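Local coordinates for long form salivary protein D7L1 (Anopheles stephensi, PDB 3NHI) that modulates blood feeding of female mosquitoes by binding and sequestering host mediators, among them cysteinyl leukotrienes, and binds stable thromboxane A2 analogues, at residues A[11-14]-A[15-18]; A[17-20]-A[21-25]; A[33-37]-A[38-42]; A[209-212]-A[213-217]. One frame throughout, in Å; residues are numbered along the deposited sequence. Where two conformers were deposited one is given.

Contact 1: residues A[11-14]-A[15-18]; sequences ALYV and YKRC. With EAH ((5S,7E,9E,11Z,14Z)-5-hydroxyicosa-7,9,11,14-tetraenoic acid), chain B.
One wall of the lipid pocket is made by helix 8-22, where Y15 and L12 face the fatty acid EAH and Y15 packs back on A11, one turn earlier. The Y15 ring is sandwiched: EAH C8 lies over one face, and over the opposite face sits A11 O, 3.1 Å above the ring plane and offset toward the rim. CG of Y15 stands anti to its own carbonyl carbon (chi1 -56°), which folds the ring back along the helix over the preceding turn and brings CE2 to 3.9 Å from A11 CB. A small alanine methyl leaves room for this ring, and a broad aromatic face suits an unsaturated chain; Y15 CD2 comes to 3.7 Å from EAH C6. L12 adds a branched aliphatic tip, its CD1 3.7 Å from EAH O2; EAH is also hydrogen-bonded to K151 NZ. On another side of the helix the Y13 ring takes R17 CB over a face and lies alongside the arginine chain, ring and guanidinium planes 57° apart, while K16 CE rests 3.8 Å from Y13 CD1. V14 CG1 touches C18 SG at 4.2 Å, a loose apolar contact that suits the sulfur of a buried disulfide. Regular backbone bonds, such as Y15 N to A11 O at 3.0 Å, hold the turns together. R17 is salt-bridged to D21, further along its own helix. Around the helix, C18 is bonded to C54 of helix 46-58, Y15 OH reaches Y131 O just beyond helix 109-130, and Y15 also packs on V55.

Contact 2: residues A[17-20]-A[21-25]; sequences RCYE and DHLPS. With EAH ((5S,7E,9E,11Z,14Z)-5-hydroxyicosa-7,9,11,14-tetraenoic acid), chain B.
R17 and D21, one turn apart, meet with their flat ends steeply turned, guanidinium and carboxylate planes 76° from each other. In this salt bridge NE of R17 donates to D21 OD2 over 2.8 Å; the oxygen lies in the guanidinium plane and is approached on its syn side, 35° out of the carboxylate plane. The bend of the arginine chain at chi2 (56°) brings NE beside the aspartate. Water 1 closes a second path, accepting from R17 NH2 and donating to D21 OD2. D21 OD1 is salt-bridged to R212 of helix 207-216, and R17 NH2 to E209 in the conformer given. On the pocket side Y19 and L23 cross at an angle: L23 CD1 meets the edge of the tyrosine ring, 3.5 Å from CD1 of Y19. An apolar methyl suits the carbon edge of the ring, while the hydroxyl at the far end is hydrogen-bonded to N37 and lies 3.6 Å from EAH C7. H22 turns its ring edge to C18 O, with CD2 3.2 Å away. The backbone unwinds here: Y19 O accepts from L23 N at 2.9 Å and from H22 N, which comes from above the carbonyl plane. Two donors on one carbonyl, with L23 leaving helical angles, are typical of a helix C-terminus, here the end of helix 8-22, one turn beyond the pocket residue Y19.

Contact 3: residues A[33-37]-A[38-42]; sequences MTLWN and AWRLE. With EAH ((5S,7E,9E,11Z,14Z)-5-hydroxyicosa-7,9,11,14-tetraenoic acid), chain B.
L35 sets its CD2 methyl over one face of the R40 guanidinium, 3.5 Å above its centre, so the apolar branch covers the side of the cation that needs no hydrogen-bonding partner. The edge of that group is used instead by E42 in a salt bridge with two bonds: R40 NE donates to E42 OE2 at 3.0 Å, from above the carboxylate plane, and NH2 makes a weak bond to OE1. The bend of the arginine chain at chi3 (69°) turns the guanidinium back toward E42. Behind this pair the backbone ends helix 28-37 in a Schellman motif, with R40 N bonded to L35 O at 3.0 Å and W39 N to W36 O at 2.8 Å. W39 is the C-prime residue, and its positive phi (59°) ends the helix; its indole lies in the lipid pocket, where W39 binds leukotriene C4. EAH C10 lies 3.4 Å over the centre of one indole face, a good match of a flat ring to a polyene. At the indole edge NE1 donates to the EAH hydroxyl O3 at 2.9 Å, and water 4 links this hydroxyl to N37 O. W36 NE1 makes a weak bond to E42 O, 3.2 Å away, and another weak one to T48 OG1, while its ring stacks on Y51.

Contact 4: residues A[209-212]-A[213-217]; sequences EIVR and DFNLI
R212 reaches across one turn to L216 with an extended chain. Its CB and CG lie next to the following peptide, with CG anti to the backbone N (chi1 -172°). From CG to NE the chain runs straight outward, carrying the charge clear of its own helix, and NE comes close to the like-charged R17. At the tip NH1 passes 3.8 Å from L216 CD1, crossing the leucine at an angle, and donates over 3.0 Å to the oxygen of water 5, which lies in the guanidinium plane and in turn donates to D213 OD1 at 2.7 Å. NH2 is salt-bridged to E20 and D21 of helix 8-22. On another side I210 and F214 form an apolar patch. They lie side by side, CG2 of the isoleucine 4.0 Å from CE1 of the ring, whose edge also faces I210 O; both pack on V226 of helix 223-231. N215, nearer the helix end, crosses V211, its ND2 3.9 Å from V211 CG1. D213 is salt-bridged to R264 and hydrogen-bonded to Y199 and H261. A long arginine suits a helix face turned to the acidic pair E20 and D21 of helix 8-22, and its nearness to R17 is probably offset by these two carboxylates.

How the contacts relate
Contacts 1 and 2 share R17, C18 and helix 8-22: contact 1 is the buried middle of the helix, contact 2 its partly buried end. Contact 3 lies at the end of the next helix, 28-37, partly buried with half of its touching residues exposed, and meets both through Y15 against W39 and Y19 against N37. These three touch EAH, contact 1 with ring and aliphatic surfaces, contact 3 also with a direct hydrogen bond. Contact 4, on helix 207-216, is partly buried with none exposed and stands about 12 Å from contact 3 at the nearest atoms. It answers another side of helix 8-22, where the chemistry changes from apolar packing to salt bridges such as E20 to R212.

Contact 1: residues A[11-14]-A[15-18]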
loop_
_atom_site.group_PDB
_atom_site.type_symbol
_atom_site.label_atom_id
_atom_site.label_comp_id
_atom_site.label_asym_id
_atom_site.label_seq_id
_atom_site.Cartn_x
_atom_site.Cartn_y
_atom_site.Cartn_z
ATOM N N ALA A 11 -2.203 -6.771 0.186
ATOM C CA ALA A 11 -1.543 -7.264 1.395
ATOM C C ALA A 11 -0.109 -6.730 1.521
ATOM O O ALA A 11 0.297 -6.284 2.610
ATOM C CB ALA A 11 -1.556 -8.787 1.433
ATOM N N LEU A 12 0.652 -6.772 0.422
ATOM C CA LEU A 12 2.032 -6.282 0.438
ATOM C C LEU A 12 2.085 -4.805 0.817
ATOM O O LEU A 12 2.976 -4.372 1.569
ATOM C CB LEU A 12 2.711 -6.518 -0.913
ATOM C CG LEU A 12 4.241 -6.406 -0.887
ATOM C CD1 LEU A 12 4.889 -7.494 -0.025
ATOM C CD2 LEU A 12 4.804 -6.455 -2.294
ATOM N N TYR A 13 1.123 -4.034 0.307
ATOM C CA TYR A 13 1.015 -2.626 0.665
ATOM C C TYR A 13 0.861 -2.446 2.171
ATOM O O TYR A 13 1.555 -1.625 2.787
ATOM C CB TYR A 13 -0.154 -1.952 -0.070
ATOM C CG TYR A 13 -0.259 -0.485 0.285
ATOM C CD1 TYR A 13 0.407 0.480 -0.473
ATOM C CD2 TYR A 13 -0.984 -0.068 1.407
ATOM C CE1 TYR A 13 0.349 1.821 -0.118
ATOM C CE2 TYR A 13 -1.044 1.258 1.769
ATOM C CZ TYR A 13 -0.385 2.201 0.995
ATOM O OH TYR A 13 -0.441 3.536 1.353
ATOM N N VAL A 14 -0.044 -3.217 2.771
ATOM C CA VAL A 14 -0.228 -3.183 4.221
ATOM C C VAL A 14 1.061 -3.512 4.972
ATOM O O VAL A 14 1.464 -2.778 5.876
ATOM C CB VAL A 14 -1.366 -4.117 4.658
ATOM C CG1 VAL A 14 -1.368 -4.297 6.182
ATOM C CG2 VAL A 14 -2.694 -3.579 4.163
ATOM N N TYR A 15 1.724 -4.598 4.589
ATOM C CA TYR A 15 2.952 -4.970 5.293
ATOM C C TYR A 15 4.000 -3.862 5.195
ATOM O O TYR A 15 4.576 -3.461 6.210
ATOM C CB TYR A 15 3.529 -6.300 4.782
ATOM C CG TYR A 15 2.560 -7.473 4.859
ATOM C CD1 TYR A 15 1.825 -7.728 6.023
ATOM C CD2 TYR A 15 2.388 -8.328 3.775
ATOM C CE1 TYR A 15 0.936 -8.790 6.097
ATOM C CE2 TYR A 15 1.494 -9.401 3.838
ATOM C CZ TYR A 15 0.782 -9.623 5.006
ATOM O OH TYR A 15 -0.111 -10.660 5.098
ATOM N N LYS A 16 4.228 -3.343 3.992
ATOM C CA LYS A 16 5.319 -2.389 3.795
ATOM C C LYS A 16 5.003 -1.050 4.436
ATOM O O LYS A 16 5.887 -0.428 5.026
ATOM C CB LYS A 16 5.708 -2.260 2.317
ATOM C CG LYS A 16 4.706 -1.544 1.412
ATOM C CD LYS A 16 5.094 -0.090 1.119
ATOM C CE LYS A 16 4.152 0.529 0.074
ATOM N NZ LYS A 16 4.578 1.905 -0.279
ATOM N N ARG A 17 3.749 -0.602 4.350
ATOM C CA ARG A 17 3.370 0.659 4.983
ATOM C C ARG A 17 3.471 0.556 6.502
ATOM O O ARG A 17 3.915 1.497 7.165
ATOM C CB ARG A 17 1.983 1.125 4.524
ATOM C CG ARG A 17 1.457 2.363 5.244
ATOM C CD ARG A 17 2.400 3.564 5.142
ATOM N NE ARG A 17 1.735 4.754 5.666
ATOM C CZ ARG A 17 1.051 5.624 4.925
ATOM N NH1 ARG A 17 0.954 5.455 3.613
ATOM N NH2 ARG A 17 0.464 6.661 5.508
ATOM N N CYS A 18 3.082 -0.589 7.052
ATOM C CA CYS A 18 3.219 -0.782 8.493
ATOM C C CYS A 18 4.679 -0.821 8.922
ATOM O O CYS A 18 5.016 -0.261 9.966
ATOM C CB CYS A 18 2.452 -2.015 8.967
ATOM S SG CYS A 18 0.656 -1.828 8.881
HETATM O O1 EAH B . 6.091 -10.927 -1.987
HETATM C C1 EAH B . 6.276 -10.841 -0.746
HETATM O O2 EAH B . 7.281 -10.275 -0.249
HETATM C C2 EAH B . 5.237 -11.442 0.180
HETATM C C3 EAH B . 5.773 -11.566 1.608
HETATM C C4 EAH B . 5.401 -10.351 2.454
HETATM C C5 EAH B . 5.976 -10.484 3.849
HETATM O O3 EAH B . 5.301 -11.427 4.508
HETATM C C6 EAH B . 5.869 -9.155 4.592
HETATM C C7 EAH B . 6.293 -9.294 6.045
HETATM C C8 EAH B . 5.085 -9.208 6.953
HETATM C C9 EAH B . 5.468 -9.564 8.315
HETATM C C10 EAH B . 4.395 -9.666 9.097
HETATM C C11 EAH B . 4.832 -10.029 10.443
HETATM C C12 EAH B . 3.994 -10.292 11.449
HETATM C C13 EAH B . 2.490 -10.226 11.322
HETATM C C14 EAH B . 2.042 -8.855 11.779
HETATM C C15 EAH B . 0.973 -8.628 12.546
HETATM C C16 EAH B . 0.057 -9.719 13.046
HETATM C C17 EAH B . -1.186 -9.756 12.171
HETATM C C18 EAH B . -1.037 -10.795 11.068
HETATM C C19 EAH B . -2.395 -11.146 10.483
HETATM C C20 EAH B . -2.246 -12.104 9.324
#

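Contact 2: residues A[17-20]-A[21-25]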
loop_
_atom_site.group_PDB
_atom_site.type_symbol
_atom_site.label_atom_id
_atom_site.label_comp_id
_atom_site.label_asym_id
_atom_site.label_seq_id
_atom_site.Cartn_x
_atom_site.Cartn_y
_atom_site.Cartn_z
ATOM N N ARG A 17 3.749 -0.602 4.350
ATOM C CA ARG A 17 3.370 0.659 4.983
ATOM C C ARG A 17 3.471 0.556 6.502
ATOM O O ARG A 17 3.915 1.497 7.165
ATOM C CB ARG A 17 1.983 1.125 4.524
ATOM C CG ARG A 17 1.457 2.363 5.244
ATOM C CD ARG A 17 2.400 3.564 5.142
ATOM N NE ARG A 17 1.735 4.754 5.666
ATOM C CZ ARG A 17 1.051 5.624 4.925
ATOM N NH1 ARG A 17 0.954 5.455 3.613
ATOM N NH2 ARG A 17 0.464 6.661 5.508
ATOM N N CYS A 18 3.082 -0.589 7.052
ATOM C CA CYS A 18 3.219 -0.782 8.493
ATOM C C CYS A 18 4.679 -0.821 8.922
ATOM O O CYS A 18 5.016 -0.261 9.966
ATOM C CB CYS A 18 2.452 -2.015 8.967
ATOM S SG CYS A 18 0.656 -1.828 8.881
ATOM N N TYR A 19 5.550 -1.458 8.130
ATOM C CA TYR A 19 6.991 -1.383 8.398
ATOM C C TYR A 19 7.450 0.074 8.402
ATOM O O TYR A 19 8.154 0.510 9.310
ATOM C CB TYR A 19 7.797 -2.161 7.350
ATOM C CG TYR A 19 8.019 -3.639 7.605
ATOM C CD1 TYR A 19 9.294 -4.129 7.883
ATOM C CD2 TYR A 19 6.972 -4.554 7.505
ATOM C CE1 TYR A 19 9.518 -5.486 8.085
ATOM C CE2 TYR A 19 7.187 -5.919 7.703
ATOM C CZ TYR A 19 8.461 -6.370 7.995
ATOM O OH TYR A 19 8.665 -7.710 8.192
ATOM N N GLU A 20 7.058 0.835 7.385
ATOM C CA GLU A 20 7.467 2.245 7.305
ATOM C C GLU A 20 7.046 3.040 8.530
ATOM O O GLU A 20 7.806 3.888 9.035
ATOM C CB GLU A 20 6.905 2.910 6.048
ATOM C CG GLU A 20 7.541 2.443 4.755
ATOM C CD GLU A 20 6.861 2.987 3.518
ATOM O OE1 GLU A 20 7.256 2.555 2.418
ATOM O OE2 GLU A 20 5.935 3.824 3.632
ATOM N N ASP A 21 5.841 2.770 9.012
ATOM C CA ASP A 21 5.283 3.585 10.073
ATOM C C ASP A 21 5.668 3.119 11.474
ATOM O O ASP A 21 5.467 3.857 12.444
ATOM C CB ASP A 21 3.775 3.703 9.908
ATOM C CG ASP A 21 3.394 4.582 8.722
ATOM O OD1 ASP A 21 4.289 5.214 8.122
ATOM O OD2 ASP A 21 2.202 4.646 8.414
ATOM N N HIS A 22 6.230 1.917 11.585
ATOM C CA HIS A 22 6.527 1.350 12.914
ATOM C C HIS A 22 7.957 0.906 13.163
ATOM O O HIS A 22 8.363 0.801 14.313
ATOM C CB HIS A 22 5.519 0.247 13.257
ATOM C CG HIS A 22 4.123 0.760 13.318
ATOM N ND1 HIS A 22 3.622 1.406 14.428
ATOM C CD2 HIS A 22 3.157 0.826 12.374
ATOM C CE1 HIS A 22 2.391 1.813 14.176
ATOM N NE2 HIS A 22 2.087 1.479 12.935
ATOM N N LEU A 23 8.731 0.645 12.117
ATOM C CA LEU A 23 10.142 0.341 12.331
ATOM C C LEU A 23 10.831 1.520 13.004
ATOM O O LEU A 23 10.603 2.679 12.637
ATOM C CB LEU A 23 10.857 0.010 11.024
ATOM C CG LEU A 23 10.639 -1.380 10.430
ATOM C CD1 LEU A 23 11.187 -1.393 9.015
ATOM C CD2 LEU A 23 11.284 -2.483 11.273
ATOM N N PRO A 24 11.665 1.232 14.013
ATOM C CA PRO A 24 12.474 2.320 14.547
ATOM C C PRO A 24 13.585 2.695 13.568
ATOM O O PRO A 24 13.926 1.908 12.685
ATOM C CB PRO A 24 13.055 1.729 15.832
ATOM C CG PRO A 24 13.039 0.264 15.631
ATOM C CD PRO A 24 11.896 -0.046 14.711
ATOM N N SER A 25 14.120 3.901 13.713
ATOM C CA SER A 25 15.288 4.311 12.943
ATOM C C SER A 25 16.546 4.035 13.761
ATOM O O SER A 25 16.481 3.908 14.988
ATOM C CB SER A 25 15.190 5.787 12.548
ATOM O OG SER A 25 14.867 6.597 13.664
HETATM O O1 EAH B . 6.091 -10.927 -1.987
HETATM C C1 EAH B . 6.276 -10.841 -0.746
HETATM O O2 EAH B . 7.281 -10.275 -0.249
HETATM C C2 EAH B . 5.237 -11.442 0.180
HETATM C C3 EAH B . 5.773 -11.566 1.608
HETATM C C4 EAH B . 5.401 -10.351 2.454
HETATM C C5 EAH B . 5.976 -10.484 3.849
HETATM O O3 EAH B . 5.301 -11.427 4.508
HETATM C C6 EAH B . 5.869 -9.155 4.592
HETATM C C7 EAH B . 6.293 -9.294 6.045
HETATM C C8 EAH B . 5.085 -9.208 6.953
HETATM C C9 EAH B . 5.468 -9.564 8.315
HETATM C C10 EAH B . 4.395 -9.666 9.097
HETATM C C11 EAH B . 4.832 -10.029 10.443
HETATM C C12 EAH B . 3.994 -10.292 11.449
HETATM C C13 EAH B . 2.490 -10.226 11.322
HETATM C C14 EAH B . 2.042 -8.855 11.779
HETATM C C15 EAH B . 0.973 -8.628 12.546
HETATM C C16 EAH B . 0.057 -9.719 13.046
HETATM C C17 EAH B . -1.186 -9.756 12.171
HETATM C C18 EAH B . -1.037 -10.795 11.068
HETATM C C19 EAH B . -2.395 -11.146 10.483
HETATM C C20 EAH B . -2.246 -12.104 9.324
HETATM O O HOH W 1 0.623 7.066 8.443
HETATM O O HOH W 2 8.609 4.475 11.670
HETATM O O HOH W 3 10.291 3.701 9.987
#

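Contact 3: residues A[33-37]-A[38-42]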
loop_
_atom_site.group_PDB
_atom_site.type_symbol
_atom_site.label_atom_id
_atom_site.label_comp_id
_atom_site.label_asym_id
_atom_site.label_seq_id
_atom_site.Cartn_x
_atom_site.Cartn_y
_atom_site.Cartn_z
ATOM N N MET A 33 13.099 -5.674 12.275
ATOM C CA MET A 33 12.828 -6.181 10.935
ATOM C C MET A 33 13.112 -7.685 10.812
ATOM O O MET A 33 12.331 -8.403 10.195
ATOM C CB MET A 33 13.561 -5.379 9.855
ATOM C CG MET A 33 13.080 -5.715 8.447
ATOM S SD MET A 33 13.346 -4.429 7.223
ATOM C CE MET A 33 15.131 -4.303 7.253
ATOM N N THR A 34 14.199 -8.156 11.420
ATOM C CA THR A 34 14.553 -9.585 11.393
ATOM C C THR A 34 13.463 -10.458 12.022
ATOM O O THR A 34 13.087 -11.498 11.467
ATOM C CB THR A 34 15.909 -9.852 12.092
ATOM O OG1 THR A 34 16.925 -9.040 11.491
ATOM C CG2 THR A 34 16.315 -11.322 11.979
ATOM N N LEU A 35 12.961 -10.032 13.176
ATOM C CA LEU A 35 11.896 -10.759 13.859
ATOM C C LEU A 35 10.587 -10.695 13.075
ATOM O O LEU A 35 9.930 -11.716 12.869
ATOM C CB LEU A 35 11.716 -10.235 15.292
ATOM C CG LEU A 35 12.778 -10.706 16.300
ATOM C CD1 LEU A 35 12.815 -9.800 17.522
ATOM C CD2 LEU A 35 12.550 -12.158 16.716
ATOM N N TRP A 36 10.220 -9.498 12.623
ATOM C CA TRP A 36 8.957 -9.327 11.911
ATOM C C TRP A 36 8.967 -10.012 10.543
ATOM O O TRP A 36 7.946 -10.555 10.126
ATOM C CB TRP A 36 8.582 -7.844 11.768
ATOM C CG TRP A 36 8.432 -7.098 13.066
ATOM C CD1 TRP A 36 8.390 -7.622 14.333
ATOM C CD2 TRP A 36 8.279 -5.681 13.213
ATOM N NE1 TRP A 36 8.236 -6.612 15.257
ATOM C CE2 TRP A 36 8.168 -5.414 14.596
ATOM C CE3 TRP A 36 8.241 -4.610 12.307
ATOM C CZ2 TRP A 36 8.008 -4.119 15.097
ATOM C CZ3 TRP A 36 8.085 -3.318 12.807
ATOM C CH2 TRP A 36 7.974 -3.086 14.189
ATOM N N ASN A 37 10.106 -9.976 9.847
ATOM C CA ASN A 37 10.258 -10.679 8.570
ATOM C C ASN A 37 9.994 -12.173 8.731
ATOM O O ASN A 37 9.490 -12.825 7.812
ATOM C CB ASN A 37 11.664 -10.485 7.987
ATOM C CG ASN A 37 11.847 -9.149 7.277
ATOM O OD1 ASN A 37 10.917 -8.353 7.150
ATOM N ND2 ASN A 37 13.063 -8.906 6.801
ATOM N N ALA A 38 10.330 -12.703 9.906
ATOM C CA ALA A 38 10.113 -14.109 10.221
ATOM C C ALA A 38 8.716 -14.349 10.797
ATOM O O ALA A 38 8.412 -15.450 11.260
ATOM C CB ALA A 38 11.184 -14.597 11.191
ATOM N N TRP A 39 7.868 -13.319 10.761
ATOM C CA TRP A 39 6.497 -13.396 11.287
ATOM C C TRP A 39 6.459 -13.765 12.778
ATOM O O TRP A 39 5.599 -14.519 13.240
ATOM C CB TRP A 39 5.609 -14.304 10.413
ATOM C CG TRP A 39 5.159 -13.621 9.146
ATOM C CD1 TRP A 39 5.945 -13.222 8.101
ATOM C CD2 TRP A 39 3.819 -13.260 8.804
ATOM N NE1 TRP A 39 5.173 -12.634 7.124
ATOM C CE2 TRP A 39 3.862 -12.641 7.530
ATOM C CE3 TRP A 39 2.582 -13.395 9.451
ATOM C CZ2 TRP A 39 2.709 -12.161 6.889
ATOM C CZ3 TRP A 39 1.430 -12.917 8.811
ATOM C CH2 TRP A 39 1.507 -12.306 7.543
ATOM N N ARG A 40 7.423 -13.220 13.509
ATOM C CA ARG A 40 7.450 -13.349 14.955
ATOM C C ARG A 40 6.988 -12.032 15.552
ATOM O O ARG A 40 7.547 -10.976 15.249
ATOM C CB ARG A 40 8.856 -13.706 15.432
ATOM C CG ARG A 40 9.281 -15.111 15.022
ATOM C CD ARG A 40 10.741 -15.377 15.342
ATOM N NE ARG A 40 10.970 -15.462 16.782
ATOM C CZ ARG A 40 12.155 -15.677 17.347
ATOM N NH1 ARG A 40 13.244 -15.829 16.599
ATOM N NH2 ARG A 40 12.248 -15.735 18.669
ATOM N N LEU A 41 5.951 -12.095 16.382
ATOM C CA LEU A 41 5.425 -10.896 17.037
ATOM C C LEU A 41 6.224 -10.587 18.301
ATOM O O LEU A 41 5.720 -10.654 19.427
ATOM C CB LEU A 41 3.921 -11.019 17.303
ATOM C CG LEU A 41 3.003 -10.935 16.080
ATOM C CD1 LEU A 41 1.554 -11.116 16.508
ATOM C CD2 LEU A 41 3.187 -9.604 15.366
ATOM N N GLU A 42 7.486 -10.251 18.071
ATOM C CA GLU A 42 8.477 -10.025 19.106
ATOM C C GLU A 42 9.355 -8.851 18.668
ATOM O O GLU A 42 9.449 -8.567 17.470
ATOM C CB GLU A 42 9.353 -11.270 19.286
ATOM C CG GLU A 42 8.627 -12.535 19.697
ATOM C CD GLU A 42 9.480 -13.778 19.499
ATOM O OE1 GLU A 42 10.664 -13.767 19.894
ATOM O OE2 GLU A 42 8.961 -14.773 18.957
HETATM O O1 EAH B . 6.091 -10.927 -1.987
HETATM C C1 EAH B . 6.276 -10.841 -0.746
HETATM O O2 EAH B . 7.281 -10.275 -0.249
HETATM C C2 EAH B . 5.237 -11.442 0.180
HETATM C C3 EAH B . 5.773 -11.566 1.608
HETATM C C4 EAH B . 5.401 -10.351 2.454
HETATM C C5 EAH B . 5.976 -10.484 3.849
HETATM O O3 EAH B . 5.301 -11.427 4.508
HETATM C C6 EAH B . 5.869 -9.155 4.592
HETATM C C7 EAH B . 6.293 -9.294 6.045
HETATM C C8 EAH B . 5.085 -9.208 6.953
HETATM C C9 EAH B . 5.468 -9.564 8.315
HETATM C C10 EAH B . 4.395 -9.666 9.097
HETATM C C11 EAH B . 4.832 -10.029 10.443
HETATM C C12 EAH B . 3.994 -10.292 11.449
HETATM C C13 EAH B . 2.490 -10.226 11.322
HETATM C C14 EAH B . 2.042 -8.855 11.779
HETATM C C15 EAH B . 0.973 -8.628 12.546
HETATM C C16 EAH B . 0.057 -9.719 13.046
HETATM C C17 EAH B . -1.186 -9.756 12.171
HETATM C C18 EAH B . -1.037 -10.795 11.068
HETATM C C19 EAH B . -2.395 -11.146 10.483
HETATM C C20 EAH B . -2.246 -12.104 9.324
HETATM O O HOH W 4 7.677 -12.461 5.568
#

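Contact 4: residues A[209-212]-A[213-217]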
loop_
_atom_site.group_PDB
_atom_site.type_symbol
_atom_site.label_atom_id
_atom_site.label_comp_id
_atom_site.label_asym_id
_atom_site.label_seq_id
_atom_site.Cartn_x
_atom_site.Cartn_y
_atom_site.Cartn_z
ATOM N N GLU A 209 -2.131 11.865 2.741
ATOM C CA GLU A 209 -1.259 10.989 1.965
ATOM C C GLU A 209 -0.442 11.769 0.946
ATOM O O GLU A 209 0.733 11.477 0.722
ATOM C CB GLU A 209 -2.055 9.878 1.276
ATOM C CG GLU A 209 -2.639 8.847 2.230
ATOM C CD GLU A 209 -1.602 8.249 3.174
ATOM O OE1 GLU A 209 -1.981 7.899 4.308
ATOM O OE2 GLU A 209 -0.423 8.111 2.785
ATOM N N ILE A 210 -1.065 12.761 0.324
ATOM C CA ILE A 210 -0.318 13.622 -0.595
ATOM C C ILE A 210 0.728 14.435 0.187
ATOM O O ILE A 210 1.887 14.531 -0.238
ATOM C CB ILE A 210 -1.261 14.491 -1.448
ATOM C CG1 ILE A 210 -2.154 13.577 -2.303
ATOM C CG2 ILE A 210 -0.479 15.485 -2.311
ATOM C CD1 ILE A 210 -3.209 14.315 -3.160
ATOM N N VAL A 211 0.342 14.978 1.345
ATOM C CA VAL A 211 1.295 15.672 2.209
ATOM C C VAL A 211 2.465 14.756 2.569
ATOM O O VAL A 211 3.614 15.201 2.540
ATOM C CB VAL A 211 0.612 16.234 3.470
ATOM C CG1 VAL A 211 1.636 16.736 4.487
ATOM C CG2 VAL A 211 -0.341 17.366 3.081
ATOM N N ARG A 212 2.188 13.485 2.881
ATOM C CA ARG A 212 3.243 12.530 3.247
ATOM C C ARG A 212 4.312 12.443 2.155
ATOM O O ARG A 212 5.506 12.373 2.451
ATOM C CB ARG A 212 2.652 11.151 3.525
ATOM C CG ARG A 212 3.637 10.142 4.104
ATOM C CD ARG A 212 2.886 8.855 4.382
ATOM N NE ARG A 212 3.675 7.856 5.107
ATOM C CZ ARG A 212 4.342 6.868 4.524
ATOM N NH1 ARG A 212 4.369 6.765 3.204
ATOM N NH2 ARG A 212 4.997 5.988 5.263
ATOM N N ASP A 213 3.883 12.491 0.896
ATOM C CA ASP A 213 4.830 12.438 -0.218
ATOM C C ASP A 213 5.737 13.665 -0.299
ATOM O O ASP A 213 6.902 13.553 -0.710
ATOM C CB ASP A 213 4.097 12.226 -1.543
ATOM C CG ASP A 213 3.751 10.772 -1.799
ATOM O OD1 ASP A 213 4.059 9.915 -0.952
ATOM O OD2 ASP A 213 3.203 10.489 -2.878
ATOM N N PHE A 214 5.217 14.837 0.074
ATOM C CA PHE A 214 6.059 16.032 0.181
ATOM C C PHE A 214 7.006 15.941 1.381
ATOM O O PHE A 214 8.167 16.358 1.297
ATOM C CB PHE A 214 5.205 17.303 0.250
ATOM C CG PHE A 214 4.617 17.709 -1.070
ATOM C CD1 PHE A 214 3.489 17.066 -1.581
ATOM C CD2 PHE A 214 5.193 18.734 -1.809
ATOM C CE1 PHE A 214 2.944 17.453 -2.810
ATOM C CE2 PHE A 214 4.651 19.131 -3.029
ATOM C CZ PHE A 214 3.525 18.484 -3.531
ATOM N N ASN A 215 6.527 15.370 2.487
ATOM C CA ASN A 215 7.387 15.155 3.656
ATOM C C ASN A 215 8.542 14.237 3.292
ATOM O O ASN A 215 9.677 14.470 3.706
ATOM C CB ASN A 215 6.592 14.580 4.827
ATOM C CG ASN A 215 5.589 15.568 5.389
ATOM O OD1 ASN A 215 5.650 16.770 5.115
ATOM N ND2 ASN A 215 4.677 15.063 6.204
ATOM N N LEU A 216 8.256 13.223 2.473
ATOM C CA LEU A 216 9.257 12.231 2.084
ATOM C C LEU A 216 10.356 12.764 1.159
ATOM O O LEU A 216 11.418 12.147 1.052
ATOM C CB LEU A 216 8.587 10.988 1.482
ATOM C CG LEU A 216 7.989 10.031 2.521
ATOM C CD1 LEU A 216 7.053 9.044 1.835
ATOM C CD2 LEU A 216 9.069 9.288 3.298
ATOM N N ILE A 217 10.104 13.891 0.490
ATOM C CA ILE A 217 11.155 14.589 -0.271
ATOM C C ILE A 217 11.726 15.783 0.501
ATOM O O ILE A 217 12.344 16.674 -0.074
ATOM C CB ILE A 217 10.722 14.986 -1.707
ATOM C CG1 ILE A 217 9.518 15.939 -1.687
ATOM C CG2 ILE A 217 10.428 13.735 -2.532
ATOM C CD1 ILE A 217 9.376 16.775 -2.962
HETATM O O HOH W 5 3.117 8.300 1.011
#